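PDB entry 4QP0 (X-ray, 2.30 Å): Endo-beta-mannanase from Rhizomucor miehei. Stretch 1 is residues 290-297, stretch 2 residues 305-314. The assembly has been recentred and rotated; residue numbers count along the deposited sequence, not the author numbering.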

# COMPACT_ATOMS: atom_id res chain seq x y z
N ILE A 290 10.45 0.22 -0.26
CA ILE A 290 9.82 -1.07 -0.45
C ILE A 290 9.11 -1.12 -1.80
O ILE A 290 8.31 -0.23 -2.13
N MET A 291 9.44 -2.13 -2.59
CA MET A 291 8.70 -2.43 -3.81
C MET A 291 7.47 -3.19 -3.34
O MET A 291 7.47 -4.42 -3.27
N GLU A 292 6.44 -2.45 -2.98
CA GLU A 292 5.34 -3.03 -2.23
C GLU A 292 4.29 -3.66 -3.13
O GLU A 292 3.41 -4.38 -2.65
N GLU A 293 4.36 -3.36 -4.43
CA GLU A 293 3.56 -4.05 -5.44
C GLU A 293 4.45 -4.40 -6.61
O GLU A 293 5.18 -3.55 -7.13
N TYR A 294 4.41 -5.66 -7.02
CA TYR A 294 4.91 -6.04 -8.33
C TYR A 294 4.13 -7.22 -8.87
O TYR A 294 3.61 -8.03 -8.10
N GLY A 295 4.03 -7.29 -10.19
CA GLY A 295 3.26 -8.36 -10.80
C GLY A 295 3.49 -8.54 -12.27
O GLY A 295 3.85 -7.61 -12.98
N LEU A 296 3.28 -9.78 -12.72
CA LEU A 296 3.24 -10.11 -14.13
C LEU A 296 2.00 -10.98 -14.39
O LEU A 296 1.62 -11.80 -13.55
N SER A 297 1.38 -10.76 -15.56
CA SER A 297 0.07 -11.34 -15.91
C SER A 297 0.03 -12.86 -16.06
O SER A 297 -1.05 -13.44 -16.02
N GLN A 305 10.75 -13.72 -14.85
CA GLN A 305 11.27 -12.42 -14.41
C GLN A 305 11.34 -12.18 -12.89
O GLN A 305 12.20 -11.44 -12.43
N TYR A 306 10.45 -12.82 -12.13
CA TYR A 306 10.51 -12.74 -10.67
C TYR A 306 11.89 -13.09 -10.09
O TYR A 306 12.43 -12.31 -9.31
N PRO A 307 12.50 -14.23 -10.49
CA PRO A 307 13.84 -14.52 -9.97
C PRO A 307 14.85 -13.42 -10.30
O PRO A 307 15.73 -13.12 -9.48
N VAL A 308 14.71 -12.83 -11.48
CA VAL A 308 15.58 -11.74 -11.91
C VAL A 308 15.36 -10.52 -11.01
O VAL A 308 16.33 -9.98 -10.46
N TRP A 309 14.10 -10.12 -10.86
CA TRP A 309 13.73 -8.94 -10.07
C TRP A 309 14.09 -9.11 -8.62
O TRP A 309 14.53 -8.16 -7.97
N GLN A 310 13.88 -10.32 -8.11
CA GLN A 310 14.13 -10.61 -6.71
C GLN A 310 15.63 -10.62 -6.41
O GLN A 310 16.07 -10.05 -5.40
N GLY A 311 16.42 -11.24 -7.30
CA GLY A 311 17.88 -11.17 -7.26
C GLY A 311 18.44 -9.76 -7.30
O GLY A 311 19.45 -9.48 -6.68
N THR A 312 17.77 -8.87 -8.04
CA THR A 312 18.10 -7.44 -8.03
C THR A 312 17.87 -6.82 -6.65
O THR A 312 18.73 -6.11 -6.14
N VAL A 313 16.71 -7.11 -6.06
CA VAL A 313 16.33 -6.60 -4.73
C VAL A 313 17.33 -7.04 -3.66
O VAL A 313 17.69 -6.25 -2.76
N GLU A 314 17.78 -8.30 -3.76
CA GLU A 314 18.83 -8.85 -2.90
C GLU A 314 20.14 -8.06 -3.03
O GLU A 314 20.61 -7.49 -2.06

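The most unusual feature of this contact is the use made of two tyrosine hydroxyls, one from each stretch. Each accepts a hydrogen bond from the other side, at the ends of rings that also pack against each other. Tyr294 comes from the strand, and Tyr306 from the helix. Strand and helix run roughly antiparallel, at 150°, with their axes 11.3 Å apart at closest approach. Large side chains fill that gap.

Tyr294 points toward the helix with chi1 p. Its ring turns an edge to the face of Tyr306. The ring centroids lie 5.2 Å apart and the planes meet at 70°. CD1 of Tyr294 is 4.0 Å from CE2 of Tyr306. The same CD1 of Tyr294 lies 3.6 Å from CE3 of Trp309, so this corner of the ring touches two aromatic neighbours. At the far end, NE2 of Gln310 donates to OH of Tyr294 at 2.9 Å, with a nearly straight angle of 162°. The CA-to-CB bond of Gln310 points sideways to the first stretch, but its m, t side chain carries the amide to the hydroxyl. Both of these atoms also have hydrogen bonds elsewhere in the structure.

The CA-to-CB bond of Tyr306 also points sideways to the first stretch, with chi1 m, and the end of the side chain comes nearer. There the backbone N of Leu296 donates to OH of Tyr306 at 3.2 Å. The angle of 136° is more bent than that of the Gln310 bond. The hydroxyl lies close to the chain here: CA of Gly295 is 3.1 Å from OH of Tyr306.

Leu296 points toward the helix in the m, t rotamer. Its CG is 3.6 Å from CH2 of Trp309. Its CD1 reaches CB of Gln305 at 3.6 Å and CE2 of Tyr306 at 4.0 Å. It therefore meets three helix residues. Gln305 begins toward the first stretch, but its m, m side chain leads its end away, and CB is its closest atom to Leu296.

Trp309, chi1 m, points in. Its indole meets CD1 of Tyr294 at an edge and also touches Leu296. O of Gly295 lies near the edge of this ring, 4.0 Å from CH2 of Trp309.

Met291 points in from the other end of the strand segment. Its chi angles are t, t, p, and they bring CE to 3.8 Å from CG2 of Val313, which also points in, with chi1 t. This apolar contact lies one helical turn beyond Trp309. Ile290, Glu292 and Glu293 do not touch the helix.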

# COMPACT_ATOMS: atom_id res chain seq x y z
CB ILE A 290 8.86 -1.41 0.72
CG1 ILE A 290 8.30 -2.83 0.60
CG2 ILE A 290 7.75 -0.37 0.86
CD1 ILE A 290 7.26 -3.19 1.65
CB MET A 291 9.52 -3.26 -4.78
CG MET A 291 8.80 -3.61 -6.07
SD MET A 291 9.92 -4.13 -7.37
CE MET A 291 10.46 -5.74 -6.79
CB GLU A 292 4.71 -1.99 -1.32
CG GLU A 292 4.19 -0.78 -2.06
CD GLU A 292 3.26 0.03 -1.20
OE1 GLU A 292 3.14 -0.34 -0.01
OE2 GLU A 292 2.65 1.00 -1.70
CB GLU A 293 2.41 -3.19 -5.95
CG GLU A 293 1.11 -3.34 -5.18
CD GLU A 293 -0.07 -2.63 -5.84
OE1 GLU A 293 -0.33 -2.86 -7.05
OE2 GLU A 293 -0.75 -1.84 -5.15
CB TYR A 294 6.43 -6.27 -8.36
CG TYR A 294 6.95 -7.39 -7.51
CD1 TYR A 294 7.19 -8.65 -8.07
CD2 TYR A 294 7.25 -7.19 -6.17
CE1 TYR A 294 7.70 -9.68 -7.30
CE2 TYR A 294 7.75 -8.22 -5.39
CZ TYR A 294 7.98 -9.46 -5.96
OH TYR A 294 8.47 -10.48 -5.18
CB LEU A 296 4.53 -10.81 -14.57
CG LEU A 296 5.76 -9.89 -14.59
CD1 LEU A 296 7.03 -10.70 -14.81
CD2 LEU A 296 5.62 -8.78 -15.62
CB SER A 297 -0.45 -10.72 -17.21
OG SER A 297 -0.56 -9.32 -17.11
CB GLN A 305 10.53 -11.28 -15.12
CG GLN A 305 10.55 -11.34 -16.64
CD GLN A 305 11.94 -11.19 -17.27
OE1 GLN A 305 12.13 -11.55 -18.43
NE2 GLN A 305 12.89 -10.67 -16.51
CB TYR A 306 9.39 -13.58 -10.03
CG TYR A 306 8.01 -12.94 -10.04
CD1 TYR A 306 7.04 -13.34 -9.12
CD2 TYR A 306 7.68 -11.94 -10.95
CE1 TYR A 306 5.78 -12.76 -9.12
CE2 TYR A 306 6.43 -11.36 -10.95
CZ TYR A 306 5.48 -11.77 -10.03
OH TYR A 306 4.23 -11.19 -10.04
CB PRO A 307 14.23 -15.83 -10.65
CG PRO A 307 12.93 -16.49 -10.94
CD PRO A 307 11.98 -15.37 -11.28
CB VAL A 308 15.35 -11.37 -13.40
CG1 VAL A 308 16.33 -10.29 -13.85
CG2 VAL A 308 15.49 -12.61 -14.28
CB TRP A 309 12.24 -8.67 -10.14
CG TRP A 309 11.68 -8.30 -11.50
CD1 TRP A 309 12.37 -8.09 -12.69
CD2 TRP A 309 10.27 -8.04 -11.82
NE1 TRP A 309 11.50 -7.74 -13.70
CE2 TRP A 309 10.23 -7.70 -13.24
CE3 TRP A 309 9.08 -8.06 -11.09
CZ2 TRP A 309 9.04 -7.40 -13.89
CZ3 TRP A 309 7.89 -7.76 -11.76
CH2 TRP A 309 7.87 -7.43 -13.12
CB GLN A 310 13.42 -11.91 -6.32
CG GLN A 310 11.90 -11.73 -6.19
CD GLN A 310 11.12 -13.03 -6.07
OE1 GLN A 310 11.67 -14.13 -6.14
NE2 GLN A 310 9.80 -12.91 -5.88
CB THR A 312 17.31 -6.66 -9.10
OG1 THR A 312 17.53 -7.26 -10.38
CG2 THR A 312 17.75 -5.19 -9.15
CB VAL A 313 14.89 -7.02 -4.35
CG1 VAL A 313 14.66 -6.92 -2.86
CG2 VAL A 313 13.88 -6.16 -5.10
CB GLU A 314 19.05 -10.34 -3.21
CG GLU A 314 18.10 -11.26 -2.45
CD GLU A 314 17.72 -12.52 -3.21
OE1 GLU A 314 18.58 -13.10 -3.92
OE2 GLU A 314 16.56 -12.94 -3.08